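Local coordinates for protein TqaA (Penicillium aethiopicum, PDB 5DLK) that probably closes the peptide ring in fungal nonribosomal peptide synthesis, as the C-terminal condensation-like domain of a larger synthetase that carries its substrates on phosphopantetheine, at residues T87-S90 and L91-H95; M347-L350 and H351-T355. All blocks are in the same frame, centred on the assembly; numbering follows the deposited sequence.

Overall arrangement
Contacts 1 and 2 are both short helical runs in which groups about one turn apart meet, within one condensation-domain chain, the C-terminal piece of the synthetase. Contact 1 (87-95) comes first along the chain and takes up the end of helix 81-94, which packs against strand 158-163 and helix 186-197. Contact 2 (347-355) follows in series on helix 346-358, against helix 283-299 and strand 329-336. Their centres are about 44 Å apart and their nearest atoms about 30 Å, on opposite sides of the chain's centre, so neither touches the other. Contact 2 borders residues that bind phosphopantetheine in another structure of this protein, whereas contact 1 lies away from that site.

Contact 1: T87-S90 and L91-H95; sequences TCQS and LVDRH
Gln89 and Asp93, one turn apart on helix 81-94, are joined by a side-chain hydrogen bond near the helix's C-terminal end in the condensation domain. Four successive i to i+4 backbone bonds run beneath it, from Leu91 N to Thr87 O at 2.8 Å through to Arg94 N to Ser90 O at 3.0 Å. His95 is the first residue to leave helical geometry.

The buried side is closely packed. Val92 directs CG2 to 3.3 Å from Cys88 O, and the side chains of Cys88 and Val92 both rest on Phe159 of strand 158-163. Thr87 faces Phe193, Ile196 and Tyr197 of helix 186-197, while its OG1 bonds to Arg83 O. At the helix end, where Arg94 is only partly buried, its CG lies over one face of the His95 imidazole, 3.7 Å above the ring plane, and Leu91 CD1 lies at the ring edge. Asp192 OD2 ties this corner together, taking a salt bridge from Arg94 NE and a hydrogen bond from His95 NE2.

The solvent side is looser and polar: Asp93 is exposed and Gln89 partly so. Gln89 has CG anti to its own N (chi1 177°) and bends at chi2, which carries the amide forward, toward the C-terminal end, to the carboxylate of Asp93. That amide is fixed from outside as well, through OE1 to Val119 N and NE2 to Leu117 O. Gln89 NE2 meets Asp93 OD1 at 3.0 Å on its syn side, 32° out of the carboxylate plane.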
loop_
_atom_site.group_PDB
_atom_site.type_symbol
_atom_site.label_atom_id
_atom_site.label_comp_id
_atom_site.label_asym_id
_atom_site.label_seq_id
_atom_site.Cartn_x
_atom_site.Cartn_y
_atom_site.Cartn_z
ATOM N N THR A 87 -11.685 14.262 18.162
ATOM C CA THR A 87 -11.262 14.271 16.763
ATOM C C THR A 87 -11.048 12.835 16.258
ATOM O O THR A 87 -11.402 12.509 15.116
ATOM C CB THR A 87 -9.987 15.107 16.579
ATOM O OG1 THR A 87 -10.252 16.460 16.975
ATOM C CG2 THR A 87 -9.517 15.089 15.124
ATOM N N CYS A 88 -10.501 11.977 17.119
ATOM C CA CYS A 88 -10.403 10.551 16.817
ATOM C C CYS A 88 -11.782 9.964 16.490
ATOM O O CYS A 88 -11.950 9.214 15.523
ATOM C CB CYS A 88 -9.774 9.791 17.987
ATOM S SG CYS A 88 -8.088 10.312 18.411
ATOM N N GLN A 89 -12.775 10.303 17.307
ATOM C CA GLN A 89 -14.124 9.818 17.067
ATOM C C GLN A 89 -14.631 10.322 15.718
ATOM O O GLN A 89 -15.157 9.549 14.914
ATOM C CB GLN A 89 -15.069 10.256 18.189
ATOM C CG GLN A 89 -16.509 9.848 17.964
ATOM C CD GLN A 89 -16.742 8.362 18.126
ATOM O OE1 GLN A 89 -16.446 7.785 19.176
ATOM N NE2 GLN A 89 -17.287 7.727 17.079
ATOM N N SER A 90 -14.450 11.612 15.460
ATOM C CA SER A 90 -14.999 12.223 14.250
ATOM C C SER A 90 -14.291 11.720 12.991
ATOM O O SER A 90 -14.908 11.609 11.927
ATOM C CB SER A 90 -14.905 13.749 14.323
ATOM O OG SER A 90 -15.756 14.242 15.345
ATOM N N LEU A 91 -12.998 11.434 13.114
ATOM C CA LEU A 91 -12.249 10.884 11.990
ATOM C C LEU A 91 -12.817 9.522 11.579
ATOM O O LEU A 91 -13.038 9.263 10.389
ATOM C CB LEU A 91 -10.767 10.769 12.332
ATOM C CG LEU A 91 -9.878 10.363 11.148
ATOM C CD1 LEU A 91 -9.764 11.492 10.126
ATOM C CD2 LEU A 91 -8.503 9.942 11.648
ATOM N N VAL A 92 -13.079 8.667 12.562
ATOM C CA VAL A 92 -13.613 7.338 12.298
ATOM C C VAL A 92 -15.055 7.409 11.773
ATOM O O VAL A 92 -15.439 6.640 10.885
ATOM C CB VAL A 92 -13.529 6.472 13.552
ATOM C CG1 VAL A 92 -14.175 5.116 13.328
ATOM C CG2 VAL A 92 -12.064 6.312 13.948
ATOM N N ASP A 93 -15.844 8.347 12.299
ATOM C CA ASP A 93 -17.162 8.641 11.736
ATOM C C ASP A 93 -17.089 8.930 10.232
ATOM O O ASP A 93 -17.896 8.427 9.446
ATOM C CB ASP A 93 -17.801 9.847 12.444
ATOM C CG ASP A 93 -18.136 9.574 13.894
ATOM O OD1 ASP A 93 -18.254 8.388 14.285
ATOM O OD2 ASP A 93 -18.295 10.558 14.649
ATOM N N ARG A 94 -16.122 9.750 9.844
ATOM C CA ARG A 94 -16.000 10.215 8.468
ATOM C C ARG A 94 -15.583 9.130 7.461
ATOM O O ARG A 94 -16.069 9.123 6.329
ATOM C CB ARG A 94 -15.004 11.378 8.411
ATOM C CG ARG A 94 -14.731 11.916 7.006
ATOM C CD ARG A 94 -13.849 13.149 7.074
ATOM N NE ARG A 94 -13.440 13.650 5.763
ATOM C CZ ARG A 94 -14.231 14.327 4.933
ATOM N NH1 ARG A 94 -13.763 14.749 3.763
ATOM N NH2 ARG A 94 -15.495 14.579 5.264
ATOM N N HIS A 95 -14.687 8.224 7.856
ATOM C CA HIS A 95 -14.119 7.255 6.897
ATOM C C HIS A 95 -14.463 5.811 7.242
ATOM O O HIS A 95 -13.909 5.252 8.182
ATOM C CB HIS A 95 -12.595 7.398 6.836
ATOM C CG HIS A 95 -12.126 8.750 6.387
ATOM N ND1 HIS A 95 -12.200 9.166 5.076
ATOM C CD2 HIS A 95 -11.542 9.764 7.070
ATOM C CE1 HIS A 95 -11.697 10.382 4.973
ATOM N NE2 HIS A 95 -11.291 10.768 6.168
#

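Contact 2: M347-L350 and H351-T355; sequences MDLL and HHTQT
Regular i to i+4 bonds link 347-350 to 351-355, from His351 N to Met347 O at 2.9 Å through to Gln354 N to Leu350 O at 3.0 Å. Thr353 OG1 adds a second bond to Leu349 O, also 2.9 Å, from above the carbonyl plane, while Thr353 N reaches the same oxygen from the other face. Two donors one turn on thus grip a single carbonyl. The hydroxyl owes its place to chi1 of -61°, beside the backbone N, and there it also meets Leu349 CD1 at 3.5 Å.

This is the inner side of helix 346-358 in the condensation domain: Leu349, Leu350 and Thr353 pack on Ala289 of helix 283-299, and Leu349 and Thr353 also reach Val335 of strand 329-336. At the end of that strand, Thr336 N is hydrogen-bonded to His352 NE2.

On a more open flank, the Met347 side chain passes obliquely across that of His351. Its CG is 3.8 Å from His351 CD2, and the bends at chi2 and chi3 leave SD 5.1 Å from the ring centroid, an oblique sulfur-aromatic approach 43° off the ring normal. Gln354 OE1 accepts from Thr282 N and is bonded to Thr285 OG1, while NE2 bonds to Gly280 O; Thr282 binds phosphopantetheine in another structure of the protein, and the side chains of Gln354 and Thr282 come within about 3 Å.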
loop_
_atom_site.group_PDB
_atom_site.type_symbol
_atom_site.label_atom_id
_atom_site.label_comp_id
_atom_site.label_asym_id
_atom_site.label_seq_id
_atom_site.Cartn_x
_atom_site.Cartn_y
_atom_site.Cartn_z
ATOM N N MET A 347 17.028 5.044 -24.583
ATOM C CA MET A 347 15.812 5.836 -24.748
ATOM C C MET A 347 14.636 5.014 -25.305
ATOM O O MET A 347 13.494 5.203 -24.890
ATOM C CB MET A 347 16.064 7.031 -25.675
ATOM C CG MET A 347 15.014 8.113 -25.497
ATOM S SD MET A 347 15.281 8.931 -23.886
ATOM C CE MET A 347 16.680 9.966 -24.334
ATOM N N ASP A 348 14.934 4.137 -26.259
ATOM C CA ASP A 348 13.912 3.278 -26.875
ATOM C C ASP A 348 13.302 2.377 -25.810
ATOM O O ASP A 348 12.087 2.162 -25.785
ATOM C CB ASP A 348 14.502 2.428 -28.004
ATOM C CG ASP A 348 15.016 3.273 -29.178
ATOM O OD1 ASP A 348 14.315 4.226 -29.551
ATOM O OD2 ASP A 348 16.105 2.980 -29.711
ATOM N N LEU A 349 14.152 1.836 -24.938
ATOM C CA LEU A 349 13.663 0.984 -23.853
ATOM C C LEU A 349 12.824 1.801 -22.880
ATOM O O LEU A 349 11.773 1.342 -22.416
ATOM C CB LEU A 349 14.842 0.299 -23.128
ATOM C CG LEU A 349 14.457 -0.395 -21.820
ATOM C CD1 LEU A 349 13.444 -1.499 -22.099
ATOM C CD2 LEU A 349 15.703 -0.951 -21.106
ATOM N N LEU A 350 13.272 3.015 -22.556
ATOM C CA LEU A 350 12.518 3.841 -21.608
ATOM C C LEU A 350 11.116 4.163 -22.169
ATOM O O LEU A 350 10.126 4.057 -21.459
ATOM C CB LEU A 350 13.267 5.131 -21.295
ATOM C CG LEU A 350 14.572 4.878 -20.524
ATOM C CD1 LEU A 350 15.388 6.175 -20.418
ATOM C CD2 LEU A 350 14.236 4.353 -19.140
ATOM N N HIS A 351 11.046 4.544 -23.443
ATOM C CA HIS A 351 9.746 4.878 -24.037
ATOM C C HIS A 351 8.812 3.678 -24.044
ATOM O O HIS A 351 7.624 3.810 -23.723
ATOM C CB HIS A 351 9.909 5.435 -25.464
ATOM C CG HIS A 351 10.284 6.883 -25.480
ATOM N ND1 HIS A 351 9.549 7.845 -24.821
ATOM C CD2 HIS A 351 11.330 7.530 -26.046
ATOM C CE1 HIS A 351 10.122 9.024 -24.987
ATOM N NE2 HIS A 351 11.204 8.861 -25.726
ATOM N N HIS A 352 9.350 2.516 -24.403
ATOM C CA HIS A 352 8.560 1.290 -24.425
ATOM C C HIS A 352 8.069 0.938 -23.025
ATOM O O HIS A 352 6.894 0.607 -22.835
ATOM C CB HIS A 352 9.368 0.129 -25.019
ATOM C CG HIS A 352 8.693 -1.209 -24.903
ATOM N ND1 HIS A 352 7.534 -1.525 -25.585
ATOM C CD2 HIS A 352 9.022 -2.312 -24.189
ATOM C CE1 HIS A 352 7.171 -2.763 -25.279
ATOM N NE2 HIS A 352 8.069 -3.269 -24.449
ATOM N N THR A 353 8.965 0.998 -22.046
ATOM C CA THR A 353 8.603 0.627 -20.678
ATOM C C THR A 353 7.485 1.537 -20.181
ATOM O O THR A 353 6.544 1.093 -19.505
ATOM C CB THR A 353 9.831 0.694 -19.740
ATOM O OG1 THR A 353 10.809 -0.243 -20.210
ATOM C CG2 THR A 353 9.460 0.322 -18.312
ATOM N N GLN A 354 7.563 2.813 -20.548
ATOM C CA GLN A 354 6.564 3.738 -20.056
ATOM C C GLN A 354 5.207 3.439 -20.684
ATOM O O GLN A 354 4.200 3.399 -19.996
ATOM C CB GLN A 354 6.971 5.191 -20.308
ATOM C CG GLN A 354 6.048 6.204 -19.602
ATOM C CD GLN A 354 6.786 7.489 -19.276
ATOM O OE1 GLN A 354 7.754 7.483 -18.510
ATOM N NE2 GLN A 354 6.356 8.596 -19.882
ATOM N N THR A 355 5.176 3.187 -21.988
ATOM C CA THR A 355 3.881 2.874 -22.578
ATOM C C THR A 355 3.369 1.496 -22.136
ATOM O O THR A 355 2.165 1.281 -22.097
ATOM C CB THR A 355 3.928 3.001 -24.119
ATOM O OG1 THR A 355 4.963 2.195 -24.642
ATOM C CG2 THR A 355 4.239 4.434 -24.507
#